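Local coordinates for FYVE-finger-containing Rab5 effector protein rabenosyn-5 (Homo sapiens, PDB 1Z0J) that acts as a Rab5 effector, binding Rab GTPases probably through a minimal Rab-binding domain built as a helical hairpin, at residues B[41-44]-B[45-48]. Residues are numbered along the deposited sequence; the frame is centred on the assembly and turned at random.
Sequences TENL and RELK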
ATOM      1  N   THR B  41      11.520  -9.379  -9.134  1.00 20.26           N
ATOM      2  CA  THR B  41      11.651  -9.893 -10.499  1.00 20.19           C
ATOM      3  C   THR B  41      10.284 -10.215 -11.114  1.00 18.06           C
ATOM      4  O   THR B  41      10.056  -9.954 -12.304  1.00 20.46           O
ATOM      5  CB  THR B  41      12.620 -11.096 -10.538  1.00 19.47           C
ATOM      6  OG1 THR B  41      13.913 -10.650 -10.109  1.00 21.98           O
ATOM      7  CG2 THR B  41      12.736 -11.683 -11.945  1.00 24.04           C
ATOM      8  N   GLU B  42       9.373 -10.745 -10.305  1.00 17.84           N
ATOM      9  CA  GLU B  42       7.991 -10.988 -10.732  1.00 20.43           C
ATOM     10  C   GLU B  42       7.295  -9.675 -11.126  1.00 19.22           C
ATOM     11  O   GLU B  42       6.612  -9.600 -12.151  1.00 18.86           O
ATOM     12  CB  GLU B  42       7.207 -11.698  -9.621  1.00 20.63           C
ATOM     13  CG  GLU B  42       5.740 -11.969  -9.934  1.00 24.70           C
ATOM     14  CD  GLU B  42       4.871 -12.067  -8.689  1.00 31.64           C
ATOM     15  OE1 GLU B  42       5.396 -12.394  -7.603  1.00 40.79           O
ATOM     16  OE2 GLU B  42       3.653 -11.811  -8.798  1.00 41.25           O
ATOM     17  N   ASN B  43       7.475  -8.638 -10.310  1.00 16.03           N
ATOM     18  CA  ASN B  43       6.918  -7.322 -10.627  1.00 15.91           C
ATOM     19  C   ASN B  43       7.527  -6.745 -11.908  1.00 15.27           C
ATOM     20  O   ASN B  43       6.819  -6.174 -12.743  1.00 14.88           O
ATOM     21  CB  ASN B  43       7.125  -6.351  -9.461  1.00 15.16           C
ATOM     22  CG  ASN B  43       6.344  -5.077  -9.642  1.00 13.44           C
ATOM     23  OD1 ASN B  43       6.912  -4.009  -9.835  1.00 13.58           O
ATOM     24  ND2 ASN B  43       5.022  -5.192  -9.614  1.00 15.54           N
ATOM     25  N   LEU B  44       8.837  -6.896 -12.062  1.00 16.11           N
ATOM     26  CA  LEU B  44       9.513  -6.488 -13.289  1.00 17.46           C
ATOM     27  C   LEU B  44       8.901  -7.176 -14.515  1.00 18.77           C
ATOM     28  O   LEU B  44       8.617  -6.529 -15.520  1.00 15.48           O
ATOM     29  CB  LEU B  44      11.021  -6.771 -13.208  1.00 18.20           C
ATOM     30  CG  LEU B  44      11.868  -6.347 -14.412  1.00 19.91           C
ATOM     31  CD1 LEU B  44      11.820  -4.836 -14.611  1.00 24.68           C
ATOM     32  CD2 LEU B  44      13.306  -6.826 -14.261  1.00 24.21           C
ATOM     33  N   ARG B  45       8.678  -8.484 -14.417  1.00 17.90           N
ATOM     34  CA  ARG B  45       8.054  -9.237 -15.502  1.00 20.02           C
ATOM     35  C   ARG B  45       6.676  -8.674 -15.855  1.00 18.18           C
ATOM     36  O   ARG B  45       6.322  -8.536 -17.032  1.00 16.66           O
ATOM     37  CB  ARG B  45       7.952 -10.718 -15.136  1.00 20.40           C
ATOM     38  CG  ARG B  45       9.283 -11.459 -15.206  1.00 24.85           C
ATOM     39  CD  ARG B  45       9.078 -12.965 -15.155  1.00 28.28           C
ATOM     40  NE  ARG B  45      10.297 -13.675 -14.771  1.00 33.65           N
ATOM     41  CZ  ARG B  45      10.545 -14.145 -13.550  1.00 36.25           C
ATOM     42  NH1 ARG B  45       9.663 -13.987 -12.572  1.00 40.74           N
ATOM     43  NH2 ARG B  45      11.686 -14.778 -13.307  1.00 38.85           N
ATOM     44  N   GLU B  46       5.909  -8.318 -14.833  1.00 16.77           N
ATOM     45  CA  GLU B  46       4.570  -7.776 -15.036  1.00 17.36           C
ATOM     46  C   GLU B  46       4.584  -6.394 -15.688  1.00 14.88           C
ATOM     47  O   GLU B  46       3.765  -6.108 -16.568  1.00 16.96           O
ATOM     48  CB  GLU B  46       3.786  -7.781 -13.722  1.00 20.71           C
ATOM     49  CG  GLU B  46       3.288  -9.181 -13.362  1.00 27.17           C
ATOM     50  CD  GLU B  46       3.291  -9.467 -11.872  1.00 33.04           C
ATOM     51  OE1 GLU B  46       3.321  -8.513 -11.068  1.00 36.17           O
ATOM     52  OE2 GLU B  46       3.255 -10.664 -11.506  1.00 36.42           O
ATOM     53  N   LEU B  47       5.513  -5.539 -15.261  1.00 14.38           N
ATOM     54  CA  LEU B  47       5.679  -4.228 -15.876  1.00 13.55           C
ATOM     55  C   LEU B  47       6.069  -4.360 -17.346  1.00 14.12           C
ATOM     56  O   LEU B  47       5.538  -3.642 -18.202  1.00 14.25           O
ATOM     57  CB  LEU B  47       6.728  -3.406 -15.123  1.00 14.80           C
ATOM     58  CG  LEU B  47       6.421  -3.005 -13.675  1.00 14.33           C
ATOM     59  CD1 LEU B  47       7.656  -2.412 -13.032  1.00 14.88           C
ATOM     60  CD2 LEU B  47       5.240  -2.030 -13.585  1.00 17.49           C
ATOM     61  N   LYS B  48       6.987  -5.279 -17.642  1.00 14.17           N
ATOM     62  CA  LYS B  48       7.413  -5.520 -19.022  1.00 16.32           C
ATOM     63  C   LYS B  48       6.275  -6.061 -19.897  1.00 14.99           C
ATOM     64  O   LYS B  48       6.148  -5.677 -21.059  1.00 16.47           O
ATOM     65  CB  LYS B  48       8.621  -6.458 -19.051  1.00 16.66           C
ATOM     66  CG  LYS B  48       9.914  -5.803 -18.595  1.00 17.10           C
ATOM     67  CD  LYS B  48      11.091  -6.773 -18.654  1.00 23.82           C
ATOM     68  CE  LYS B  48      12.413  -6.039 -18.496  1.00 31.43           C
ATOM     69  NZ  LYS B  48      13.587  -6.917 -18.764  1.00 36.95           N
TER
HETATM   70  O   HOH W   1       4.135  -7.837  -8.713  1.00 29.64           O
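R45 reaches back over T41 one helical turn earlier: CG2 of T41 sits under one face of the guanidinium, offset toward its rim and 3.5 Å from NH2. The arginine gets there because its CG is turned away from the carbonyl carbon (chi1 -75°) and the chain runs extended to NE. L44 offers its CD1 methyl to K48, whose CE brushes it at 4.1 Å in a loose van der Waals contact. On another side E46 bends back toward E42 and N43. Its OE1 takes a hydrogen bond from a water at 2.6 Å, and that water accepts one from N43 ND2 at 2.9 Å. The amide's OD1 is hydrogen-bonded to an aromatic side chain of the other protein's chain, which supports the modelled amide orientation. Beneath run the i to i+4 bonds of helix 34-54, such as L47 N to N43 O at 2.9 Å. The pattern is that of an amphipathic helix in a two-helix hairpin: L44 packs on I25 and L47 on I18 and I21 of helix 11-30, while R45 and K48 are exposed. E46 OE2 stands 3.0 Å from E42 OE2, the carboxylate planes 81° apart; two charged acceptors this close would repel, so the pKa of one may be raised enough to keep a proton.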